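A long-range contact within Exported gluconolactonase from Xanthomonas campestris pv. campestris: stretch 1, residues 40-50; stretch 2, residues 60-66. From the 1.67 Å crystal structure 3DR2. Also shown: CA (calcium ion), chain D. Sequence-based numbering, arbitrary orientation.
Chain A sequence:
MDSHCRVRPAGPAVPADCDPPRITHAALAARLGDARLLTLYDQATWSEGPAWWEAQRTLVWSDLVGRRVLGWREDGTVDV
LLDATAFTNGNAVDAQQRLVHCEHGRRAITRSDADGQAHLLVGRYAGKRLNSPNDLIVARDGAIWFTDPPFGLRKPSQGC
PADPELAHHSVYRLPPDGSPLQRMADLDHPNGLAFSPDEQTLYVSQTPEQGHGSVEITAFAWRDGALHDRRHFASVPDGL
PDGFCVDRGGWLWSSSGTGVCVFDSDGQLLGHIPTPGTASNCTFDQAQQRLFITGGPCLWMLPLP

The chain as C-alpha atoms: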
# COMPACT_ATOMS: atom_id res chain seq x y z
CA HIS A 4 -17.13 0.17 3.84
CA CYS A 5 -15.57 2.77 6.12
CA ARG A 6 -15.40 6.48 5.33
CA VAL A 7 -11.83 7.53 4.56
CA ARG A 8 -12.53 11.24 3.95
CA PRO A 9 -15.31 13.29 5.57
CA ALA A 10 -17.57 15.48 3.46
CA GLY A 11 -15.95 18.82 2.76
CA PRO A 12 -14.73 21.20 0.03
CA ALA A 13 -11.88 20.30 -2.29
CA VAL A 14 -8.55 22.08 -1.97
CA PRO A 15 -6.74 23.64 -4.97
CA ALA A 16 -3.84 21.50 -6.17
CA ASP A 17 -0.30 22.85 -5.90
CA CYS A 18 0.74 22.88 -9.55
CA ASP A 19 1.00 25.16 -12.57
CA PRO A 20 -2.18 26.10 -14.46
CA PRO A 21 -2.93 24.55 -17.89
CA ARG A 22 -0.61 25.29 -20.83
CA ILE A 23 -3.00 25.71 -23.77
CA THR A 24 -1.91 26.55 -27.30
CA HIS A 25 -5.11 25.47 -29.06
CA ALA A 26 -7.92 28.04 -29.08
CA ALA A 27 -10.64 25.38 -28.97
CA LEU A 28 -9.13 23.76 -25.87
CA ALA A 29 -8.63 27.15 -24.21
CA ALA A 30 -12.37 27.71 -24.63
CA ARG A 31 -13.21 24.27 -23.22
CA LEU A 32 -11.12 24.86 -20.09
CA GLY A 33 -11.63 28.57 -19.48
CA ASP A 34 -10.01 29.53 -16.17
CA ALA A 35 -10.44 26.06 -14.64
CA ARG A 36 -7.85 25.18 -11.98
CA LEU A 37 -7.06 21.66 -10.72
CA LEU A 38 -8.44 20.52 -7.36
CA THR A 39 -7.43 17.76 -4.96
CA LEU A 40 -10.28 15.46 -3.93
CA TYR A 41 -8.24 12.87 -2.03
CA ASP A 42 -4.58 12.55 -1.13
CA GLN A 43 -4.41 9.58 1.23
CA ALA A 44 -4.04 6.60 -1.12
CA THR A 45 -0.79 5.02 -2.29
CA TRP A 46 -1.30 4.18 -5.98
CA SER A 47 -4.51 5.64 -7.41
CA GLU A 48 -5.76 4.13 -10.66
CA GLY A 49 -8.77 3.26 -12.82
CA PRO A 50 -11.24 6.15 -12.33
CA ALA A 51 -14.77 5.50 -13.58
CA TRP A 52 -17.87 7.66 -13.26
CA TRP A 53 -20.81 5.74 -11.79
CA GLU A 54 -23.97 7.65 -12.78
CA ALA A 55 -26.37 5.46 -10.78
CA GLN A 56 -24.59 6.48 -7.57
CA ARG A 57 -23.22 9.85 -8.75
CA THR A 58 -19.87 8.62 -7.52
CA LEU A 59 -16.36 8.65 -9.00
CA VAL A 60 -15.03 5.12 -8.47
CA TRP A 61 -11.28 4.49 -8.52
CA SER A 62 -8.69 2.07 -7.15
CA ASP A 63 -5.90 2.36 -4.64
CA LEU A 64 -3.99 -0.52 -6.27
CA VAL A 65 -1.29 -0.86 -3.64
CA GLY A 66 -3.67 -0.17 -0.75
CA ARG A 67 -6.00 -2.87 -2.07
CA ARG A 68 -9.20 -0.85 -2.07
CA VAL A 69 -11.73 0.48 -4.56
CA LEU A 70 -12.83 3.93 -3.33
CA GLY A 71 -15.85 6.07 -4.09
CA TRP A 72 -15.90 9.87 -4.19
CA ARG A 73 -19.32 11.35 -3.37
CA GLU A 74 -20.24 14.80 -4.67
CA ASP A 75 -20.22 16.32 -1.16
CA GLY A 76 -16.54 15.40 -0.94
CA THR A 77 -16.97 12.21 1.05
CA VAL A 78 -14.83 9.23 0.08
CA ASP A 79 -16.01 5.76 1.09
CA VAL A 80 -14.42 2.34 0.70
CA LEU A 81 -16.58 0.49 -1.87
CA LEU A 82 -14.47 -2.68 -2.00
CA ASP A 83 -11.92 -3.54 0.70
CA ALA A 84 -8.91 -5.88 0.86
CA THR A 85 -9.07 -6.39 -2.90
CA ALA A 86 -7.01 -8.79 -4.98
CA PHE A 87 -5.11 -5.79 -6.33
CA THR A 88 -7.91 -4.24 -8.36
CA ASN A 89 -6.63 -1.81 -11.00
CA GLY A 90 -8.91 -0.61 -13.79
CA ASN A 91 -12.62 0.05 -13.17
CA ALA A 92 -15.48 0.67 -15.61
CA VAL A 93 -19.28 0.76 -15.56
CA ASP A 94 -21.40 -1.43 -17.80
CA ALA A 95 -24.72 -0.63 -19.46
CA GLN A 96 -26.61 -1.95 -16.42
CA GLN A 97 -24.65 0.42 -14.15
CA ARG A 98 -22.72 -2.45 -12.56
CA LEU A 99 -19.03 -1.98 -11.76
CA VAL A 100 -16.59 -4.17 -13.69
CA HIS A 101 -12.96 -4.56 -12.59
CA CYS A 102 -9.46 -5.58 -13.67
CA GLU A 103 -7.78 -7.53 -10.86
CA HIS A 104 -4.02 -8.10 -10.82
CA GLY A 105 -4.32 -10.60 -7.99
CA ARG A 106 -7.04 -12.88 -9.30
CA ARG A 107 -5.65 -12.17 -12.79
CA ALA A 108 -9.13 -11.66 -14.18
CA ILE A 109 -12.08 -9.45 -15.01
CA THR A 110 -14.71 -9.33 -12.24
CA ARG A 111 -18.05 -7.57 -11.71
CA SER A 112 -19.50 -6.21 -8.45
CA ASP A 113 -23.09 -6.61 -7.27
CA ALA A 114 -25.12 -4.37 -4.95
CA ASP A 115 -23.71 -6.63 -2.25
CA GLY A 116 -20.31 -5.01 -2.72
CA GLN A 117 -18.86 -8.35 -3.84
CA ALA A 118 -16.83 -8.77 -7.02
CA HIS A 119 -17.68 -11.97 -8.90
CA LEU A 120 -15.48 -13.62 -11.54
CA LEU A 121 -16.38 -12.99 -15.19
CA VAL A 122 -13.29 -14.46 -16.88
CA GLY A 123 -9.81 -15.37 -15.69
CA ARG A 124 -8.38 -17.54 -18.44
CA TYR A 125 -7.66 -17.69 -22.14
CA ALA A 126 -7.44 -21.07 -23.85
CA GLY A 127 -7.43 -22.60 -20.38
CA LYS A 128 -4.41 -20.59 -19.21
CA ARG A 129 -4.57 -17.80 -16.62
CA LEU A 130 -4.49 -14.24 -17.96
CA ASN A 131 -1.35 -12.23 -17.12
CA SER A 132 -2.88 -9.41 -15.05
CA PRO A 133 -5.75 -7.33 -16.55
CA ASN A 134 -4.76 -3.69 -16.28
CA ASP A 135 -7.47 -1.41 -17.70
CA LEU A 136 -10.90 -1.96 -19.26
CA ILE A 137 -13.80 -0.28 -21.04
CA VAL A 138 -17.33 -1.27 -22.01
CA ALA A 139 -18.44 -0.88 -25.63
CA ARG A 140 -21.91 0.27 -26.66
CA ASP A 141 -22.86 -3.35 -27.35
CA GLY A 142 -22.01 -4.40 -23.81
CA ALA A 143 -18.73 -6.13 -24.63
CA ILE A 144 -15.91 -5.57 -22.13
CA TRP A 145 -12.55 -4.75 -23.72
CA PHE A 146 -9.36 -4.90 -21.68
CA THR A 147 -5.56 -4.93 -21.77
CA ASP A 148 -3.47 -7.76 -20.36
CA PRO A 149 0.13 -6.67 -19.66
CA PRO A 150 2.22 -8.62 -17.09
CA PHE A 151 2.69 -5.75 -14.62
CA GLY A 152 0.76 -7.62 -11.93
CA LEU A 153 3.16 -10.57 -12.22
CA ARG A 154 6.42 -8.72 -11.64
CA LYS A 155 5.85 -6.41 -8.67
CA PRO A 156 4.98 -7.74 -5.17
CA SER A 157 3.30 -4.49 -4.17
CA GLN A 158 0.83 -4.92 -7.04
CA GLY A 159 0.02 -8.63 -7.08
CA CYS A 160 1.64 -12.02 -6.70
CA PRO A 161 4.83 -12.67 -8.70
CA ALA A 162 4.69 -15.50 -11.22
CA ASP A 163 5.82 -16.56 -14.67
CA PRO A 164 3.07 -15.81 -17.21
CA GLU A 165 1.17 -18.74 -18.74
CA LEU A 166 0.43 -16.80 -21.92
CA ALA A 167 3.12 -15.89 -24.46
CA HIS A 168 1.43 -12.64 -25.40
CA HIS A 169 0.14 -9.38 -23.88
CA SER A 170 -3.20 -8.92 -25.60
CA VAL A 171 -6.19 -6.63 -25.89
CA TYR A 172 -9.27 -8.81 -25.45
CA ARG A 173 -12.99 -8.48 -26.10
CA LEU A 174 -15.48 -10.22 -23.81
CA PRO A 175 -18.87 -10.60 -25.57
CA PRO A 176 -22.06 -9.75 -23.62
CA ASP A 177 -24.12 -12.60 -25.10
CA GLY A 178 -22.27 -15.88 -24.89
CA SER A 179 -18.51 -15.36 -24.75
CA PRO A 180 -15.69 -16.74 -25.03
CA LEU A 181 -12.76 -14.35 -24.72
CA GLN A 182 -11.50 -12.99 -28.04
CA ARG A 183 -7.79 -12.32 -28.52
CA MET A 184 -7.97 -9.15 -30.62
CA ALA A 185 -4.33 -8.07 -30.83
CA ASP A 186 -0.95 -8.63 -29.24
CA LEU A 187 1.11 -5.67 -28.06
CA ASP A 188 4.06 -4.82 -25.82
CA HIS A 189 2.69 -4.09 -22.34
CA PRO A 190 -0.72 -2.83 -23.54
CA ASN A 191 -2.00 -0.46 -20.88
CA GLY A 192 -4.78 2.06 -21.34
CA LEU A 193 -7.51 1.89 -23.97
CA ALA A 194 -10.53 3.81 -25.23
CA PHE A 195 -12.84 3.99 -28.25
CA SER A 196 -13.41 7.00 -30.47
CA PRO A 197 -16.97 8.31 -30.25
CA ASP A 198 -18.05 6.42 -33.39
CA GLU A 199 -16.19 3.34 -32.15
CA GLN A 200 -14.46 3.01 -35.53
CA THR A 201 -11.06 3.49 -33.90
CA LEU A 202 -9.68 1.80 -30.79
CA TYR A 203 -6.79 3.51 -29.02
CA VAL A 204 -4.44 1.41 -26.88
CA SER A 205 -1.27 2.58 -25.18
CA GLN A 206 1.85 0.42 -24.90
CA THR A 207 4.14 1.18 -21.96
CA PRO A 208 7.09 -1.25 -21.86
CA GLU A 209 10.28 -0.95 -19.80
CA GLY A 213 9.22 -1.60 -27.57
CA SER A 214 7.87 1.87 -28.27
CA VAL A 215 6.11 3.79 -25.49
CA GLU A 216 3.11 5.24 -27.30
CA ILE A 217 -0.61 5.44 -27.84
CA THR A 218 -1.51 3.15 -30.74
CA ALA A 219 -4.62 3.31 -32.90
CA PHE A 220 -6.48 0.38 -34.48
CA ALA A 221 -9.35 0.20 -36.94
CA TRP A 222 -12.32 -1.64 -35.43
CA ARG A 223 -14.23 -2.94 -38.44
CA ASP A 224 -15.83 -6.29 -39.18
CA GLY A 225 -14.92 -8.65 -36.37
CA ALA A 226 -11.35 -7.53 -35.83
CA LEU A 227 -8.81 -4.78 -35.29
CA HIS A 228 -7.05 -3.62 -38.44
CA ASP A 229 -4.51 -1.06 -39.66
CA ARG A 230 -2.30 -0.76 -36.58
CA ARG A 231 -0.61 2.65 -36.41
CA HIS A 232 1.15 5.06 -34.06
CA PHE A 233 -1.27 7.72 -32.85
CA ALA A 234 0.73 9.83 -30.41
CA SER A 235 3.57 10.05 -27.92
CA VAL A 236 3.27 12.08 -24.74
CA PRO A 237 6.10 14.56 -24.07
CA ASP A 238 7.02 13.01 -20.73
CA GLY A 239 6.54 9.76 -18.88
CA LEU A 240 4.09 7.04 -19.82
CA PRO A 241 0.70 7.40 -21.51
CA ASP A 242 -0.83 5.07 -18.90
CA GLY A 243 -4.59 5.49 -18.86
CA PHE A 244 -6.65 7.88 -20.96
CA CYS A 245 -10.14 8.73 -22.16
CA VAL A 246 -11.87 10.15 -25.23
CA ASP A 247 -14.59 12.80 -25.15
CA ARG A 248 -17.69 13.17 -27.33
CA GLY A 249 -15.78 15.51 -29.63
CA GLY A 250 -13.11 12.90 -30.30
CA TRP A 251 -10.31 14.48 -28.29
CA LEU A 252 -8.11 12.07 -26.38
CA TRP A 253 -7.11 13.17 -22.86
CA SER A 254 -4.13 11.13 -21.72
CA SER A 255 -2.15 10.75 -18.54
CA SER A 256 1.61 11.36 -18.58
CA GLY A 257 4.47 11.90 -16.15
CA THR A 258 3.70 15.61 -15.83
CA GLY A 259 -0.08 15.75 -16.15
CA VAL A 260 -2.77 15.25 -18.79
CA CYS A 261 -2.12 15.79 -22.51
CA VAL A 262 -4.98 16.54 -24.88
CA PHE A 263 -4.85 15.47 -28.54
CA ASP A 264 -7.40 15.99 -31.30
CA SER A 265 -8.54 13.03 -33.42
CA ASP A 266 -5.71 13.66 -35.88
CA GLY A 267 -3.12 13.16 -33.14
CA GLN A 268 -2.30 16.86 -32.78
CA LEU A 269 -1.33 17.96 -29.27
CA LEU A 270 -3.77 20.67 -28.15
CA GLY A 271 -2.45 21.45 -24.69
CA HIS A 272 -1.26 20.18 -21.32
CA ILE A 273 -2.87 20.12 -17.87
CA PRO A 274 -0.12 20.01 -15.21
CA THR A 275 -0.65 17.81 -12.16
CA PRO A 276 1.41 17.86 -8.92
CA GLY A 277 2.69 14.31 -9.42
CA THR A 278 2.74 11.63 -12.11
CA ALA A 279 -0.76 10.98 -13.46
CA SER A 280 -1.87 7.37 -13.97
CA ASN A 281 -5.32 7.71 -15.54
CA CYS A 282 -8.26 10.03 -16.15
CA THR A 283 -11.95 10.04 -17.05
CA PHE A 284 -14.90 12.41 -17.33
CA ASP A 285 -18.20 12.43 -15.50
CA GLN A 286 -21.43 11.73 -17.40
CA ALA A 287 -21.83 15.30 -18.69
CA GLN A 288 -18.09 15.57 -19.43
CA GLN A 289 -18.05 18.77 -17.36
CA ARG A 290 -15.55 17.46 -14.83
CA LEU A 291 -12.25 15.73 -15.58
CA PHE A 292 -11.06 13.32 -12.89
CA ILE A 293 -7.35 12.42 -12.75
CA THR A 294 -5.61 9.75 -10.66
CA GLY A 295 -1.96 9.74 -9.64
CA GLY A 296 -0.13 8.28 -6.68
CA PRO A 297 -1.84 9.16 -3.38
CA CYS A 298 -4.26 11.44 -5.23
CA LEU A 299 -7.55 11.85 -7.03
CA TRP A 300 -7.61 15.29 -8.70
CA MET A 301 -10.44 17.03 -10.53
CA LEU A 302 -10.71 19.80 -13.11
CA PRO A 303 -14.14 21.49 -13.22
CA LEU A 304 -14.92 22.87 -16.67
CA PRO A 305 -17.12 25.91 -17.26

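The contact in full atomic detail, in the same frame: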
# COMPACT_ATOMS: atom_id res chain seq x y z
N LEU A 40 -9.12 16.05 -4.57
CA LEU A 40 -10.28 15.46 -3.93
C LEU A 40 -9.91 14.44 -2.86
O LEU A 40 -10.69 14.17 -1.95
CB LEU A 40 -11.18 14.78 -4.97
CG LEU A 40 -11.70 15.66 -6.11
CD1 LEU A 40 -12.57 14.84 -7.05
CD2 LEU A 40 -12.49 16.82 -5.54
N TYR A 41 -8.72 13.87 -2.98
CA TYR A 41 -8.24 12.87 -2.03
C TYR A 41 -6.73 12.81 -2.16
O TYR A 41 -6.20 12.95 -3.26
CB TYR A 41 -8.84 11.50 -2.36
CG TYR A 41 -8.66 10.44 -1.29
CD1 TYR A 41 -9.44 10.46 -0.14
CD2 TYR A 41 -7.74 9.40 -1.46
CE1 TYR A 41 -9.31 9.46 0.83
CE2 TYR A 41 -7.61 8.40 -0.50
CZ TYR A 41 -8.40 8.44 0.65
OH TYR A 41 -8.30 7.44 1.59
N ASP A 42 -6.03 12.63 -1.05
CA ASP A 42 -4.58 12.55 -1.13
C ASP A 42 -4.02 11.55 -0.14
O ASP A 42 -2.86 11.64 0.25
CB ASP A 42 -3.96 13.94 -0.89
CG ASP A 42 -4.17 14.46 0.53
OD1 ASP A 42 -4.83 13.80 1.36
OD2 ASP A 42 -3.65 15.56 0.83
N GLN A 43 -4.83 10.57 0.25
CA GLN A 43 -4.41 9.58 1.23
C GLN A 43 -4.24 8.15 0.73
O GLN A 43 -4.12 7.22 1.53
CB GLN A 43 -5.36 9.60 2.43
CG GLN A 43 -5.36 10.92 3.19
CD GLN A 43 -4.01 11.23 3.80
OE1 GLN A 43 -3.46 10.42 4.55
NE2 GLN A 43 -3.48 12.41 3.51
N ALA A 44 -4.23 7.95 -0.58
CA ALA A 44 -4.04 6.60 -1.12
C ALA A 44 -2.55 6.37 -1.34
O ALA A 44 -1.72 7.16 -0.90
CB ALA A 44 -4.78 6.47 -2.45
N THR A 45 -2.20 5.26 -1.99
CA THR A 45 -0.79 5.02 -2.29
C THR A 45 -0.59 4.99 -3.81
O THR A 45 0.32 5.64 -4.32
CB THR A 45 -0.27 3.70 -1.70
OG1 THR A 45 -0.30 3.77 -0.27
CG2 THR A 45 1.17 3.48 -2.15
N TRP A 46 -1.43 4.26 -4.53
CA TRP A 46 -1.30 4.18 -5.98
C TRP A 46 -2.68 4.21 -6.62
O TRP A 46 -3.27 3.17 -6.91
CB TRP A 46 -0.55 2.89 -6.36
CG TRP A 46 -0.17 2.79 -7.82
CD1 TRP A 46 -1.01 2.67 -8.89
CD2 TRP A 46 1.16 2.75 -8.36
NE1 TRP A 46 -0.29 2.56 -10.05
CE2 TRP A 46 1.04 2.60 -9.76
CE3 TRP A 46 2.44 2.82 -7.79
CZ2 TRP A 46 2.16 2.52 -10.60
CZ3 TRP A 46 3.56 2.74 -8.63
CH2 TRP A 46 3.40 2.59 -10.02
N SER A 47 -3.19 5.43 -6.83
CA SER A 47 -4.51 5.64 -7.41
C SER A 47 -4.54 5.27 -8.89
O SER A 47 -3.63 5.62 -9.65
CB SER A 47 -4.92 7.10 -7.24
OG SER A 47 -5.05 7.42 -5.87
N GLU A 48 -5.60 4.58 -9.28
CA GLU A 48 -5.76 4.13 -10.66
C GLU A 48 -7.22 3.87 -11.02
O GLU A 48 -8.11 3.93 -10.17
CB GLU A 48 -4.98 2.83 -10.85
CG GLU A 48 -3.74 2.94 -11.74
CD GLU A 48 -4.08 2.81 -13.20
OE1 GLU A 48 -5.17 3.25 -13.61
OE2 GLU A 48 -3.25 2.25 -13.95
N GLY A 49 -7.45 3.60 -12.31
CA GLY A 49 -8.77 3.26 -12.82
C GLY A 49 -10.02 4.02 -12.44
O GLY A 49 -10.99 3.42 -11.97
N PRO A 50 -10.06 5.34 -12.66
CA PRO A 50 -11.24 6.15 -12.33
C PRO A 50 -12.39 5.88 -13.30
O PRO A 50 -12.18 5.80 -14.51
CB PRO A 50 -10.72 7.57 -12.43
CG PRO A 50 -9.73 7.47 -13.58
CD PRO A 50 -9.00 6.18 -13.26
N VAL A 60 -15.64 6.34 -8.99
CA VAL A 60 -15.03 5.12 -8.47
C VAL A 60 -13.59 4.99 -8.96
O VAL A 60 -13.32 5.20 -10.13
CB VAL A 60 -15.80 3.88 -8.99
CG1 VAL A 60 -15.14 2.61 -8.50
CG2 VAL A 60 -17.26 3.94 -8.55
N TRP A 61 -12.65 4.67 -8.07
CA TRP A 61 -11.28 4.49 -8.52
C TRP A 61 -10.56 3.55 -7.56
O TRP A 61 -11.06 3.29 -6.46
CB TRP A 61 -10.56 5.84 -8.67
CG TRP A 61 -9.87 6.39 -7.47
CD1 TRP A 61 -8.53 6.38 -7.23
CD2 TRP A 61 -10.47 7.11 -6.38
NE1 TRP A 61 -8.25 7.05 -6.06
CE2 TRP A 61 -9.42 7.50 -5.52
CE3 TRP A 61 -11.78 7.46 -6.04
CZ2 TRP A 61 -9.64 8.23 -4.34
CZ3 TRP A 61 -12.00 8.18 -4.87
CH2 TRP A 61 -10.94 8.56 -4.04
N SER A 62 -9.42 3.02 -7.98
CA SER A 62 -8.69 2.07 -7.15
C SER A 62 -7.44 2.58 -6.48
O SER A 62 -6.75 3.44 -7.02
CB SER A 62 -8.24 0.86 -7.99
OG SER A 62 -9.32 0.22 -8.62
N ASP A 63 -7.16 2.06 -5.29
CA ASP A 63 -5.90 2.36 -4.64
C ASP A 63 -5.29 0.97 -4.82
O ASP A 63 -5.50 0.08 -4.00
CB ASP A 63 -6.03 2.67 -3.16
CG ASP A 63 -4.67 2.90 -2.51
OD1 ASP A 63 -4.61 3.29 -1.32
OD2 ASP A 63 -3.64 2.69 -3.19
N LEU A 64 -4.58 0.77 -5.93
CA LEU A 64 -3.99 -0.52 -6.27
C LEU A 64 -3.15 -1.13 -5.17
O LEU A 64 -3.37 -2.27 -4.77
CB LEU A 64 -3.13 -0.37 -7.53
CG LEU A 64 -2.99 -1.51 -8.54
CD1 LEU A 64 -1.69 -1.32 -9.29
CD2 LEU A 64 -3.03 -2.88 -7.89
N VAL A 65 -2.18 -0.37 -4.68
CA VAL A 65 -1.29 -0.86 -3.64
C VAL A 65 -1.97 -0.99 -2.27
O VAL A 65 -1.61 -1.86 -1.48
CB VAL A 65 -0.05 0.06 -3.56
CG1 VAL A 65 0.84 -0.33 -2.40
CG2 VAL A 65 0.72 -0.05 -4.87
N GLY A 66 -2.95 -0.13 -2.01
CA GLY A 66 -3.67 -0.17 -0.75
C GLY A 66 -4.78 -1.21 -0.75
O GLY A 66 -5.44 -1.43 0.26
CA CA D . -3.07 1.42 -16.35
O HOH W 1 -2.66 3.13 0.66
O HOH W 2 -4.50 2.29 -18.06
O HOH W 3 -1.46 0.54 -14.58
O HOH W 4 -5.16 0.79 -15.34
O HOH W 5 -3.94 3.62 -15.72

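Two neighbouring strands, Ser47 to Pro50 and Val60 to Asp63, run antiparallel with their axes 4.5 Å apart at closest approach, and the contact buries 608 Å² counted over both stretches. Glu48 and Ser62 form the hydrogen-bonded pair of the ladder: Glu48 N donates to Ser62 O (2.8 Å) and Ser62 N to Glu48 O (2.7 Å), so each residue's backbone donor and acceptor are met by the other. Ser62 O also receives the CA-H of Ser47 (CA to O, 3.2 Å), and Val60 O takes the CA-H of Pro50 in the same way (CA to O, 3.2 Å); proline, which has no N-H to give, still offers this contact. Past the end of the ladder, Leu64 N donates to Trp46 O (2.9 Å), extending the backbone pairing by one more bond.

The carboxylate of Asp63 organises the loop that leads into the first strand. Its side chain, with chi1 in t, brings OD2 to Trp46 N (3.0 Å, nearly linear) and to Thr45 N (3.2 Å), two successive amides that would otherwise need another acceptor here. OD1 adds a weak bond from Thr45 N (3.2 Å) and accepts from water 1 (2.8 Å from its O), which also lies 2.6 Å from Thr45 OG1 and so links the two side chains. Asp63 OD2 further receives a weak bond from Gly66 N (3.1 Å), tying down the turn after the strand. Glycine suits that turn: a CB at Gly66 would lie 2.3 Å from Asp63 OD1.

Ser47 and Asp63 project from the same face of the sheet. Trp61, chi1 in p, lays its ring so that NE1 makes a weak hydrogen bond to Ser47 OG (3.2 Å), giving the buried indole N-H an acceptor. The edge of its six-membered ring meets the face of Tyr41, planes at 73° and CZ2 3.6 Å from Tyr41 CD2. With 104 Å² covered, Trp61 loses more area to the opposing stretch than any other residue here. Farther along, Trp46 packs its CB on Val65 CG2 (3.5 Å) and its CD1 on Leu64 CB (3.9 Å), an apolar patch beside the polar Asp63 cluster.

Glu48 and Ser62 share the other face, but the end of the Glu48 side chain leads away to the calcium ion, which OE2 binds at 2.5 Å. Its OE1 accepts from Gly49 N (2.6 Å), bracing the carboxylate. Gly49 has positive phi (45°), a conformation that favours glycine.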